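Local coordinates for protein endo-pectate lyase (PDB 3B4N) that probably cleaves polygalacturonate and methylated pectins by calcium-dependent elimination, acting within the chain, on a right-handed parallel beta-helix, at residues A[137-142]-A[152-157]; A[163-168]-A[186-191]; A[171-176]-A[192-197]. One frame throughout, in Å; residues are numbered along the deposited sequence.

How the contacts relate
All three contacts lie in the early turns of the right-handed parallel beta-helix. Contact 1 packs strand 138-139 against the start of strand 154-157. Contact 2 pairs strand 164-166 with strand 181-189, and strand 138-139 is the other neighbour of 164-166. Contact 3 joins the loops that lead into strands 175-179 and 197-199. Strands 154-157 and 175-179 are neighbours in one sheet, which links contacts 1 and 3; Leu-153 N lies 2.7 Å from Gly-174 O, a probable hydrogen bond. Contacts 2 and 3 share the calcium ion, through Asp-191 OD1 and Ile-192 O. Contact 3 also holds zinc ions; the side chain of Ile-154 in contact 1 lies about 10 Å from one.

Contact 1. Residues A[137-142]-A[152-157]; sequences VTIGTS and PLIILK
Ile-139 meets Leu-153 and Ile-154 in the closely packed, buried part of this contact. One methyl does the work. Ile-139 CD1 lies 3.8 Å from Ile-154 CG1 and 4.0 Å from Ile-154 CD1. It also touches the base of the neighbouring side chain, with Leu-153 CB 4.0 Å from Ile-139 CD1. The Ile-139 and Ile-154 side chains cross at about a right angle. CG1 of Ile-139 sits between the backbone N and the carbonyl carbon (chi1 66°), the crowded position, and CD1 reaches across from there. All three residues are buried. Leu-164 and Ile-166 of strand 164-166 also pack on Ile-139, and Phe-127 packs on Ile-154.

The other end is nearer to solvent and rests on one methyl group. Thr-141 is exposed, and its side chain slides past that of Leu-153 in the opposite direction. Leu-153 CD2 is 3.5 Å from Thr-141 OG1 and 3.7 Å from Thr-141 CG2. The same methyl comes within 4.3 Å of Gly-140 CA. Van der Waals contacts carry the interface, and the backbones stay apart, with Gly-140 CA 7.0 Å from Leu-153 CA. Strands 138-139 and 154-157 belong to different sheets. Their aliphatic side chains meet between the sheets, as in the hydrophobic interior of a parallel beta-helix.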
ATOM      1  N   VAL A 137      13.845  -5.592   7.210  1.00 14.11           N
ATOM      2  CA  VAL A 137      14.874  -4.561   7.286  1.00 14.20           C
ATOM      3  C   VAL A 137      14.391  -3.240   6.713  1.00 14.25           C
ATOM      4  O   VAL A 137      13.387  -3.186   6.006  1.00 13.96           O
ATOM      5  CB  VAL A 137      16.157  -4.967   6.521  1.00 14.84           C
ATOM      6  CG1 VAL A 137      16.714  -6.267   7.086  1.00 16.71           C
ATOM      7  CG2 VAL A 137      15.862  -5.095   5.039  1.00 15.41           C
ATOM      8  N   THR A 138      15.125  -2.178   7.029  1.00 14.44           N
ATOM      9  CA  THR A 138      14.823  -0.834   6.552  1.00 14.93           C
ATOM     10  C   THR A 138      15.832  -0.425   5.489  1.00 16.22           C
ATOM     11  O   THR A 138      17.019  -0.744   5.594  1.00 18.21           O
ATOM     12  CB  THR A 138      14.921   0.207   7.696  1.00 16.72           C
ATOM     13  OG1 THR A 138      13.913  -0.052   8.674  1.00 17.80           O
ATOM     14  CG2 THR A 138      14.752   1.630   7.152  1.00 16.85           C
ATOM     15  N   ILE A 139      15.358   0.256   4.454  1.00 14.61           N
ATOM     16  CA  ILE A 139      16.252   0.766   3.424  1.00 16.07           C
ATOM     17  C   ILE A 139      15.793   2.173   3.092  1.00 15.13           C
ATOM     18  O   ILE A 139      14.649   2.544   3.358  1.00 15.24           O
ATOM     19  CB  ILE A 139      16.254  -0.081   2.128  1.00 17.05           C
ATOM     20  CG1 ILE A 139      14.894  -0.008   1.437  1.00 18.31           C
ATOM     21  CG2 ILE A 139      16.669  -1.513   2.449  1.00 17.99           C
ATOM     22  CD1 ILE A 139      14.913  -0.598   0.036  1.00 22.16           C
ATOM     23  N   GLY A 140      16.700   2.965   2.537  1.00 14.90           N
ATOM     24  CA  GLY A 140      16.360   4.324   2.175  1.00 15.09           C
ATOM     25  C   GLY A 140      17.596   5.046   1.701  1.00 15.76           C
ATOM     26  O   GLY A 140      18.716   4.631   1.999  1.00 17.29           O
ATOM     27  N   THR A 141      17.390   6.110   0.936  1.00 15.19           N
ATOM     28  CA  THR A 141      18.500   6.908   0.439  1.00 16.22           C
ATOM     29  C   THR A 141      18.209   8.351   0.846  1.00 16.36           C
ATOM     30  O   THR A 141      18.615   8.793   1.927  1.00 18.17           O
ATOM     31  CB  THR A 141      18.662   6.771  -1.104  1.00 17.01           C
ATOM     32  OG1 THR A 141      17.414   7.036  -1.757  1.00 16.38           O
ATOM     33  CG2 THR A 141      19.129   5.358  -1.474  1.00 16.02           C
ATOM     34  N   SER A 142      17.464   9.071   0.016  1.00 16.39           N
ATOM     35  CA  SER A 142      17.139  10.459   0.318  1.00 16.13           C
ATOM     36  C   SER A 142      15.824  10.876  -0.322  1.00 17.02           C
ATOM     37  O   SER A 142      15.189  10.099  -1.038  1.00 15.68           O
ATOM     38  CB  SER A 142      18.250  11.372  -0.200  1.00 17.09           C
ATOM     39  OG  SER A 142      18.392  11.219  -1.604  1.00 19.16           O
ATOM     40  N   PRO A 152      14.543   4.722  -8.167  1.00 14.47           N
ATOM     41  CA  PRO A 152      13.791   3.716  -7.419  1.00 14.17           C
ATOM     42  C   PRO A 152      14.748   3.047  -6.437  1.00 14.00           C
ATOM     43  O   PRO A 152      15.946   2.918  -6.719  1.00 13.49           O
ATOM     44  CB  PRO A 152      13.326   2.754  -8.507  1.00 14.72           C
ATOM     45  CG  PRO A 152      14.444   2.834  -9.522  1.00 16.80           C
ATOM     46  CD  PRO A 152      14.699   4.327  -9.578  1.00 14.26           C
ATOM     47  N   LEU A 153      14.231   2.649  -5.283  1.00 13.00           N
ATOM     48  CA  LEU A 153      15.035   1.967  -4.276  1.00 12.67           C
ATOM     49  C   LEU A 153      15.158   0.488  -4.625  1.00 13.31           C
ATOM     50  O   LEU A 153      16.185  -0.141  -4.370  1.00 14.07           O
ATOM     51  CB  LEU A 153      14.390   2.100  -2.903  1.00 13.71           C
ATOM     52  CG  LEU A 153      14.337   3.501  -2.294  1.00 14.65           C
ATOM     53  CD1 LEU A 153      13.522   3.471  -1.017  1.00 14.64           C
ATOM     54  CD2 LEU A 153      15.759   3.989  -2.023  1.00 14.53           C
ATOM     55  N   ILE A 154      14.089  -0.064  -5.188  1.00 11.42           N
ATOM     56  CA  ILE A 154      14.041  -1.465  -5.580  1.00 11.18           C
ATOM     57  C   ILE A 154      13.355  -1.550  -6.929  1.00 10.64           C
ATOM     58  O   ILE A 154      12.351  -0.867  -7.161  1.00 10.68           O
ATOM     59  CB  ILE A 154      13.212  -2.311  -4.573  1.00 10.74           C
ATOM     60  CG1 ILE A 154      13.867  -2.286  -3.191  1.00 12.08           C
ATOM     61  CG2 ILE A 154      13.047  -3.748  -5.092  1.00 12.74           C
ATOM     62  CD1 ILE A 154      15.206  -3.001  -3.124  1.00 14.20           C
ATOM     63  N   ILE A 155      13.895  -2.379  -7.815  1.00 10.56           N
ATOM     64  CA  ILE A 155      13.325  -2.590  -9.136  1.00 10.58           C
ATOM     65  C   ILE A 155      12.949  -4.060  -9.244  1.00 11.08           C
ATOM     66  O   ILE A 155      13.773  -4.951  -8.990  1.00 11.65           O
ATOM     67  CB  ILE A 155      14.326  -2.253 -10.258  1.00 11.52           C
ATOM     68  CG1 ILE A 155      14.678  -0.768 -10.210  1.00 12.91           C
ATOM     69  CG2 ILE A 155      13.725  -2.607 -11.614  1.00 11.09           C
ATOM     70  CD1 ILE A 155      15.728  -0.367 -11.206  1.00 15.93           C
ATOM     71  N   LEU A 156      11.704  -4.310  -9.618  1.00 10.40           N
ATOM     72  CA  LEU A 156      11.208  -5.666  -9.756  1.00 10.37           C
ATOM     73  C   LEU A 156      10.917  -5.955 -11.226  1.00 11.11           C
ATOM     74  O   LEU A 156      10.325  -5.136 -11.928  1.00 10.41           O
ATOM     75  CB  LEU A 156       9.921  -5.834  -8.933  1.00 10.69           C
ATOM     76  CG  LEU A 156       9.990  -5.495  -7.443  1.00  9.93           C
ATOM     77  CD1 LEU A 156       8.589  -5.585  -6.843  1.00 10.59           C
ATOM     78  CD2 LEU A 156      10.944  -6.457  -6.732  1.00 11.21           C
ATOM     79  N   LYS A 157      11.355  -7.117 -11.696  1.00 11.17           N
ATOM     80  CA  LYS A 157      11.088  -7.537 -13.067  1.00 12.76           C
ATOM     81  C   LYS A 157      10.474  -8.923 -12.912  1.00 12.65           C
ATOM     82  O   LYS A 157      11.190  -9.907 -12.720  1.00 13.45           O
ATOM     83  CB  LYS A 157      12.385  -7.588 -13.880  1.00 13.88           C
ATOM     84  CG  LYS A 157      12.946  -6.198 -14.191  1.00 16.84           C
ATOM     85  CD  LYS A 157      14.221  -6.264 -15.030  1.00 19.87           C
ATOM     86  CE  LYS A 157      13.964  -6.904 -16.386  1.00 22.27           C
ATOM     87  NZ  LYS A 157      12.892  -6.194 -17.142  1.00 24.77           N
TER

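Contact 2. Residues A[163-168]-A[186-191]; sequences NLRISA and NVIWED. With CA (calcium ion), chain C.
Leu-164, Arg-165 and Ile-166 pair in parallel register with Val-187, Ile-188 and Trp-189. The axes of the two short strands come within 4.7 Å, at 11° to each other. Backbone hydrogen bonds form a ladder. Ile-188 N donates to Leu-164 O, Ile-166 N to Ile-188 O at 2.7 Å, and Glu-190 N to Ile-166 O. The bond from Leu-164 N to Asn-186 O is weak. Beyond the strands, water 2 donates to both Ala-168 O and Asp-191 O.

Apolar contacts lie on the face with Leu-164, Ile-166, Val-187 and Trp-189. Ile-166 is modelled in two conformers. In the one given, its CG1 sits over one face of the indole, in a CH-pi contact with the five-membered ring of Trp-189. Val-187 CG1 lies over the six-membered ring, on the same face of the indole.

Charged contacts lie on the other face. Arg-165 NH2 forms a salt bridge with Glu-190 OE2 at 2.9 Å. The carboxylate oxygen is in the guanidinium plane, although the two planes are 36° apart. The arginine chain is bent at chi3 (-52°), and NH2, not NE, meets Glu-190. Leu-26 O takes a second bond from NH2, while Glu-190 OE1 has a salt bridge to Lys-29.

Asp-191 OD1 binds the calcium ion at 2.4 Å, alongside Ile-192, Asn-213 and Tyr-218. Strand 138-139 flanks 164-166 on its other edge, and Met-25 of strand 22-29 packs on Arg-165 and Ile-188.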
ATOM      1  N   ASN A 163       8.152  -7.877   3.134  1.00  9.08           N
ATOM      2  CA  ASN A 163       8.646  -7.520   4.461  1.00  8.84           C
ATOM      3  C   ASN A 163       9.788  -6.517   4.389  1.00  9.63           C
ATOM      4  O   ASN A 163      10.927  -6.820   4.742  1.00 11.14           O
ATOM      5  CB  ASN A 163       9.117  -8.785   5.186  1.00  8.64           C
ATOM      6  CG  ASN A 163       8.092  -9.896   5.144  1.00 10.17           C
ATOM      7  OD1 ASN A 163       8.424 -11.047   4.852  1.00 12.67           O
ATOM      8  ND2 ASN A 163       6.851  -9.568   5.436  1.00  7.71           N
ATOM      9  N   LEU A 164       9.472  -5.306   3.953  1.00  9.34           N
ATOM     10  CA  LEU A 164      10.483  -4.272   3.804  1.00 10.44           C
ATOM     11  C   LEU A 164       9.951  -2.951   4.313  1.00 10.58           C
ATOM     12  O   LEU A 164       8.773  -2.658   4.154  1.00 10.10           O
ATOM     13  CB  LEU A 164      10.850  -4.138   2.324  1.00 11.37           C
ATOM     14  CG  LEU A 164      11.858  -3.064   1.896  1.00 10.29           C
ATOM     15  CD1 LEU A 164      13.250  -3.406   2.429  1.00 11.96           C
ATOM     16  CD2 LEU A 164      11.886  -2.987   0.371  1.00 12.39           C
ATOM     17  N   ARG A 165      10.824  -2.160   4.929  1.00 10.30           N
ATOM     18  CA  ARG A 165      10.445  -0.851   5.431  1.00 10.20           C
ATOM     19  C   ARG A 165      11.270   0.187   4.692  1.00 11.87           C
ATOM     20  O   ARG A 165      12.477   0.027   4.515  1.00 12.43           O
ATOM     21  CB  ARG A 165      10.708  -0.735   6.939  1.00 11.24           C
ATOM     22  CG  ARG A 165      10.167   0.553   7.570  1.00 12.52           C
ATOM     23  CD  ARG A 165      10.724   0.742   8.979  1.00 13.29           C
ATOM     24  NE  ARG A 165      10.521  -0.446   9.802  1.00 14.93           N
ATOM     25  CZ  ARG A 165       9.412  -0.711  10.484  1.00 14.51           C
ATOM     26  NH1 ARG A 165       9.333  -1.829  11.189  1.00 14.37           N
ATOM     27  NH2 ARG A 165       8.397   0.142  10.484  1.00 13.07           N
ATOM     28  N   ILE A 166      10.596   1.241   4.249  0.50 11.38           N
ATOM     29  CA  ILE A 166      11.237   2.339   3.540  0.50 11.51           C
ATOM     30  C   ILE A 166      11.304   3.501   4.526  0.50 12.76           C
ATOM     31  O   ILE A 166      10.279   3.938   5.049  0.50 12.55           O
ATOM     32  CB  ILE A 166      10.407   2.763   2.303  0.50 11.81           C
ATOM     33  CG1 ILE A 166      10.127   1.547   1.416  0.50 13.38           C
ATOM     34  CG2 ILE A 166      11.149   3.848   1.522  0.50 12.67           C
ATOM     35  CD1 ILE A 166      11.371   0.842   0.912  0.50 12.51           C
ATOM     36  N   SER A 167      12.513   3.991   4.788  1.00 13.04           N
ATOM     37  CA  SER A 167      12.699   5.094   5.732  1.00 13.40           C
ATOM     38  C   SER A 167      11.971   6.389   5.402  1.00 12.49           C
ATOM     39  O   SER A 167      11.760   6.720   4.240  1.00 13.86           O
ATOM     40  CB  SER A 167      14.194   5.379   5.913  1.00 15.85           C
ATOM     41  OG  SER A 167      14.724   6.061   4.796  1.00 16.58           O
ATOM     42  N   ALA A 168      11.592   7.120   6.445  1.00 14.53           N
ATOM     43  CA  ALA A 168      10.864   8.370   6.274  1.00 14.56           C
ATOM     44  C   ALA A 168      11.618   9.419   5.470  1.00 15.18           C
ATOM     45  O   ALA A 168      11.014  10.163   4.704  1.00 15.09           O
ATOM     46  CB  ALA A 168      10.488   8.945   7.638  1.00 16.39           C
ATOM     47  N   ASN A 186       3.574  -6.724   2.080  1.00  7.51           N
ATOM     48  CA  ASN A 186       3.939  -6.249   3.407  1.00  7.88           C
ATOM     49  C   ASN A 186       5.125  -5.294   3.408  1.00  8.29           C
ATOM     50  O   ASN A 186       6.161  -5.556   4.021  1.00  8.74           O
ATOM     51  CB  ASN A 186       4.215  -7.406   4.364  1.00  7.35           C
ATOM     52  CG  ASN A 186       4.254  -6.941   5.802  1.00  7.96           C
ATOM     53  OD1 ASN A 186       3.490  -6.047   6.186  1.00  9.00           O
ATOM     54  ND2 ASN A 186       5.129  -7.535   6.608  1.00  8.09           N
ATOM     55  N   VAL A 187       4.959  -4.182   2.708  1.00  7.71           N
ATOM     56  CA  VAL A 187       5.988  -3.158   2.668  1.00  8.42           C
ATOM     57  C   VAL A 187       5.427  -1.972   3.445  1.00  9.40           C
ATOM     58  O   VAL A 187       4.228  -1.689   3.391  1.00  9.47           O
ATOM     59  CB  VAL A 187       6.342  -2.747   1.218  1.00  8.68           C
ATOM     60  CG1 VAL A 187       7.238  -1.507   1.236  1.00  9.83           C
ATOM     61  CG2 VAL A 187       7.080  -3.904   0.527  1.00  9.84           C
ATOM     62  N   ILE A 188       6.296  -1.312   4.202  1.00  9.75           N
ATOM     63  CA  ILE A 188       5.894  -0.163   5.003  1.00  9.15           C
ATOM     64  C   ILE A 188       6.682   1.048   4.539  1.00  9.14           C
ATOM     65  O   ILE A 188       7.907   1.009   4.501  1.00 10.64           O
ATOM     66  CB  ILE A 188       6.179  -0.397   6.496  1.00 10.60           C
ATOM     67  CG1 ILE A 188       5.311  -1.551   7.005  1.00 11.42           C
ATOM     68  CG2 ILE A 188       5.926   0.887   7.293  1.00 12.54           C
ATOM     69  CD1 ILE A 188       5.502  -1.868   8.481  1.00 12.92           C
ATOM     70  N   TRP A 189       5.967   2.098   4.146  1.00  8.40           N
ATOM     71  CA  TRP A 189       6.605   3.347   3.711  1.00  8.59           C
ATOM     72  C   TRP A 189       6.402   4.328   4.863  1.00 10.25           C
ATOM     73  O   TRP A 189       5.275   4.731   5.143  1.00 11.15           O
ATOM     74  CB  TRP A 189       5.924   3.898   2.453  1.00  9.71           C
ATOM     75  CG  TRP A 189       6.160   3.109   1.184  1.00  8.28           C
ATOM     76  CD1 TRP A 189       7.038   3.410   0.183  1.00  8.99           C
ATOM     77  CD2 TRP A 189       5.449   1.938   0.751  1.00  8.45           C
ATOM     78  NE1 TRP A 189       6.913   2.514  -0.851  1.00  8.99           N
ATOM     79  CE2 TRP A 189       5.944   1.599  -0.527  1.00  8.38           C
ATOM     80  CE3 TRP A 189       4.438   1.149   1.319  1.00  8.86           C
ATOM     81  CZ2 TRP A 189       5.460   0.507  -1.250  1.00  8.34           C
ATOM     82  CZ3 TRP A 189       3.956   0.057   0.596  1.00  9.57           C
ATOM     83  CH2 TRP A 189       4.469  -0.250  -0.674  1.00  9.94           C
ATOM     84  N   GLU A 190       7.485   4.719   5.529  1.00 10.81           N
ATOM     85  CA  GLU A 190       7.378   5.629   6.674  1.00 11.22           C
ATOM     86  C   GLU A 190       6.961   7.066   6.320  1.00 12.94           C
ATOM     87  O   GLU A 190       6.385   7.777   7.150  1.00 13.04           O
ATOM     88  CB  GLU A 190       8.684   5.602   7.478  1.00 12.55           C
ATOM     89  CG  GLU A 190       8.923   4.277   8.235  1.00 15.05           C
ATOM     90  CD  GLU A 190       7.924   4.023   9.365  1.00 18.34           C
ATOM     91  OE1 GLU A 190       7.430   4.999   9.968  1.00 20.38           O
ATOM     92  OE2 GLU A 190       7.643   2.842   9.675  1.00 19.18           O
ATOM     93  N   ASP A 191       7.245   7.480   5.090  1.00 12.33           N
ATOM     94  CA  ASP A 191       6.852   8.792   4.572  1.00 12.11           C
ATOM     95  C   ASP A 191       7.146   8.735   3.083  1.00 12.46           C
ATOM     96  O   ASP A 191       8.278   8.947   2.657  1.00 12.87           O
ATOM     97  CB  ASP A 191       7.656   9.937   5.212  1.00 14.02           C
ATOM     98  CG  ASP A 191       7.152  11.322   4.783  1.00 14.88           C
ATOM     99  OD1 ASP A 191       6.443  11.426   3.762  1.00 14.79           O
ATOM    100  OD2 ASP A 191       7.475  12.320   5.466  1.00 17.60           O
TER
HETATM  101 CA    CA C 702       5.941  12.576   1.766  1.00 11.72          CA
HETATM  102  O   HOH W   1       9.067   6.153   3.122  1.00 13.79           O
HETATM  103  O   HOH W   2      10.893   9.749   2.011  1.00 16.13           O
HETATM  104  O   HOH W   3       5.334  12.837  -0.570  1.00 12.96           O
HETATM  105  O   HOH W   4       5.076  14.742   2.245  1.00 12.47           O

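Contact 3. Residues A[171-176]-A[192-197]; sequences GADGIH and ICEDAA. Unlike the reference sequence in segment 171-176: Gly-171 (reference Arg). With ZN (zinc ion), chain F; ZN (zinc ion), chain D; ZN (zinc ion), chain E; CA (calcium ion), chain C.
A metal site on the parallel beta-helix joins these two segments, where loops lead into strands 175-179 and 197-199. Across the contact, Asp-173 and Asp-195 share one zinc ion: it is 2.0 Å from Asp-173 OD2 and 1.9 Å from Asp-195 OD1. Waters 7 and 8 are further ligands. The two carboxylate planes are 68° apart. The other oxygen of Asp-173, OD1, binds a second zinc ion, so this carboxylate bridges two metals. His-176 NE2 binds that second zinc at 2.1 Å, and water 7 links it to the first. Through ND1 the same imidazole holds a third zinc, with Asp-178 as a further ligand. The metals would offset the repulsion expected between the clustered carboxylates. Lys-224 adds a hydrogen bond to Asp-195 OD1.

A type II' beta turn runs from Gly-171, which differs from the reference sequence, to Gly-174. In it, Gly-174 N donates a hydrogen bond to Gly-171 O. Across the contact, Glu-194 N donates to Ala-172 O, and Ile-175 N to Ala-196 O at 3.0 Å. Ile-175 and Ala-197 form a parallel bridge. Gly-174 has positive phi, and its CA meets Ala-196 O at 3.4 Å in a CA-H...O contact.

Cys-193 CB rests against Ala-172 O, and its SG is in a disulfide with Cys-143. Ile-192 O binds the calcium ion at 2.3 Å. Water 5 ties the loops together by donating to Gly-171 O and Asp-195 O and accepting from Cys-193 N at 2.9 Å.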
ATOM      1  N   GLY A 171      12.786   7.847   1.002  1.00 12.41           N
ATOM      2  CA  GLY A 171      11.874   7.148   0.111  1.00 12.05           C
ATOM      3  C   GLY A 171      12.137   7.242  -1.380  1.00 12.45           C
ATOM      4  O   GLY A 171      11.608   6.431  -2.147  1.00 11.51           O
ATOM      5  N   ALA A 172      12.941   8.220  -1.795  1.00 11.37           N
ATOM      6  CA  ALA A 172      13.279   8.435  -3.205  1.00 11.12           C
ATOM      7  C   ALA A 172      12.104   8.155  -4.143  1.00 10.98           C
ATOM      8  O   ALA A 172      11.038   8.759  -3.989  1.00 10.68           O
ATOM      9  CB  ALA A 172      14.495   7.591  -3.586  1.00 10.95           C
ATOM     10  N   ASP A 173      12.278   7.262  -5.115  1.00 10.29           N
ATOM     11  CA  ASP A 173      11.171   6.953  -6.018  1.00 10.37           C
ATOM     12  C   ASP A 173      10.556   5.574  -5.756  1.00 10.04           C
ATOM     13  O   ASP A 173      10.130   4.874  -6.678  1.00 11.21           O
ATOM     14  CB  ASP A 173      11.582   7.064  -7.487  1.00 10.54           C
ATOM     15  CG  ASP A 173      10.385   7.205  -8.401  1.00 13.47           C
ATOM     16  OD1 ASP A 173      10.462   6.832  -9.583  1.00 12.80           O
ATOM     17  OD2 ASP A 173       9.347   7.704  -7.927  1.00 13.43           O
ATOM     18  N   GLY A 174      10.553   5.180  -4.489  1.00  9.91           N
ATOM     19  CA  GLY A 174       9.927   3.926  -4.105  1.00  9.75           C
ATOM     20  C   GLY A 174      10.325   2.649  -4.813  1.00  9.55           C
ATOM     21  O   GLY A 174      11.502   2.403  -5.064  1.00 11.29           O
ATOM     22  N   ILE A 175       9.326   1.830  -5.124  1.00  9.40           N
ATOM     23  CA  ILE A 175       9.547   0.534  -5.762  1.00  9.36           C
ATOM     24  C   ILE A 175       8.956   0.475  -7.161  1.00  9.47           C
ATOM     25  O   ILE A 175       7.787   0.785  -7.351  1.00 10.49           O
ATOM     26  CB  ILE A 175       8.915  -0.594  -4.913  1.00  9.03           C
ATOM     27  CG1 ILE A 175       9.474  -0.532  -3.488  1.00 10.63           C
ATOM     28  CG2 ILE A 175       9.158  -1.949  -5.567  1.00  9.85           C
ATOM     29  CD1 ILE A 175       8.858  -1.551  -2.529  1.00 10.96           C
ATOM     30  N   HIS A 176       9.764   0.072  -8.140  1.00  9.86           N
ATOM     31  CA  HIS A 176       9.302  -0.039  -9.519  1.00  9.89           C
ATOM     32  C   HIS A 176       8.999  -1.462  -9.948  1.00  9.71           C
ATOM     33  O   HIS A 176       9.760  -2.376  -9.628  1.00 10.58           O
ATOM     34  CB  HIS A 176      10.366   0.444 -10.509  1.00 11.61           C
ATOM     35  CG  HIS A 176      10.460   1.925 -10.650  1.00 12.04           C
ATOM     36  ND1 HIS A 176      11.141   2.521 -11.688  1.00 13.50           N
ATOM     37  CD2 HIS A 176       9.996   2.932  -9.873  1.00 12.45           C
ATOM     38  CE1 HIS A 176      11.094   3.834 -11.546  1.00 15.37           C
ATOM     39  NE2 HIS A 176      10.407   4.110 -10.451  1.00 13.99           N
ATOM     40  N   ILE A 192       6.124   8.431   2.293  1.00 10.98           N
ATOM     41  CA  ILE A 192       6.280   8.336   0.854  1.00 10.91           C
ATOM     42  C   ILE A 192       6.998   9.565   0.318  1.00 10.62           C
ATOM     43  O   ILE A 192       6.665  10.688   0.701  1.00 11.08           O
ATOM     44  CB  ILE A 192       4.911   8.259   0.166  1.00 10.36           C
ATOM     45  CG1 ILE A 192       4.207   6.954   0.538  1.00 11.52           C
ATOM     46  CG2 ILE A 192       5.084   8.388  -1.346  1.00 10.23           C
ATOM     47  CD1 ILE A 192       2.758   6.914   0.094  1.00 13.56           C
ATOM     48  N   CYS A 193       7.982   9.353  -0.551  1.00 10.53           N
ATOM     49  CA  CYS A 193       8.706  10.465  -1.149  1.00 11.18           C
ATOM     50  C   CYS A 193       7.977  10.845  -2.449  1.00 11.04           C
ATOM     51  O   CYS A 193       6.913  11.464  -2.389  1.00 12.13           O
ATOM     52  CB  CYS A 193      10.169  10.066  -1.391  1.00 11.20           C
ATOM     53  SG  CYS A 193      11.188  11.398  -2.095  1.00 14.69           S
ATOM     54  N   GLU A 194       8.495  10.467  -3.616  1.00 11.56           N
ATOM     55  CA  GLU A 194       7.814  10.821  -4.870  1.00 12.09           C
ATOM     56  C   GLU A 194       6.479  10.088  -4.969  1.00 10.95           C
ATOM     57  O   GLU A 194       5.444  10.667  -5.306  1.00 12.60           O
ATOM     58  CB  GLU A 194       8.686  10.465  -6.074  1.00 14.73           C
ATOM     59  CG  GLU A 194       9.930  11.325  -6.236  1.00 20.24           C
ATOM     60  CD  GLU A 194       9.614  12.803  -6.426  1.00 23.09           C
ATOM     61  OE1 GLU A 194       8.586  13.124  -7.061  1.00 25.23           O
ATOM     62  OE2 GLU A 194      10.406  13.647  -5.955  1.00 26.30           O
ATOM     63  N   ASP A 195       6.528   8.794  -4.686  1.00 10.82           N
ATOM     64  CA  ASP A 195       5.358   7.926  -4.691  1.00  9.14           C
ATOM     65  C   ASP A 195       5.828   6.627  -4.064  1.00  9.25           C
ATOM     66  O   ASP A 195       7.018   6.460  -3.821  1.00 10.98           O
ATOM     67  CB  ASP A 195       4.819   7.708  -6.121  1.00 11.28           C
ATOM     68  CG  ASP A 195       5.919   7.552  -7.156  1.00 11.41           C
ATOM     69  OD1 ASP A 195       6.142   8.494  -7.940  1.00 12.50           O
ATOM     70  OD2 ASP A 195       6.558   6.490  -7.187  1.00 15.07           O
ATOM     71  N   ALA A 196       4.906   5.708  -3.795  1.00  8.50           N
ATOM     72  CA  ALA A 196       5.258   4.438  -3.151  1.00  9.03           C
ATOM     73  C   ALA A 196       5.718   3.337  -4.110  1.00  8.11           C
ATOM     74  O   ALA A 196       6.741   2.679  -3.870  1.00  8.05           O
ATOM     75  CB  ALA A 196       4.066   3.937  -2.323  1.00  8.32           C
ATOM     76  N   ALA A 197       4.952   3.120  -5.174  1.00  8.41           N
ATOM     77  CA  ALA A 197       5.267   2.094  -6.165  1.00  8.51           C
ATOM     78  C   ALA A 197       4.805   2.572  -7.526  1.00  9.16           C
ATOM     79  O   ALA A 197       3.835   3.328  -7.637  1.00  8.92           O
ATOM     80  CB  ALA A 197       4.579   0.782  -5.805  1.00  9.81           C
TER
HETATM   81 ZN    ZN F 716       9.537   5.999 -10.935  1.00 32.30          ZN
HETATM   82 ZN    ZN D 711       7.685   8.021  -8.998  1.00 11.63          ZN
HETATM   83 ZN    ZN E 714      12.196   1.613 -13.255  1.00 13.00          ZN
HETATM   84 CA    CA C 702       5.941  12.576   1.766  1.00 11.72          CA
HETATM   85  O   HOH W   5       8.705   6.742  -1.590  1.00 11.58           O
HETATM   86  O   HOH W   6       7.598   4.124  -7.192  1.00 12.29           O
HETATM   87  O   HOH W   3       5.334  12.837  -0.570  1.00 12.96           O
HETATM   88  O   HOH W   7       7.326   6.899 -10.412  1.00 16.24           O
HETATM   89  O   HOH W   4       5.076  14.742   2.245  1.00 12.47           O
HETATM   90  O   HOH W   8       8.090   9.662  -9.982  1.00 15.34           O
HETATM   91  O   HOH W   9      11.592   2.765 -14.793  1.00 16.09           O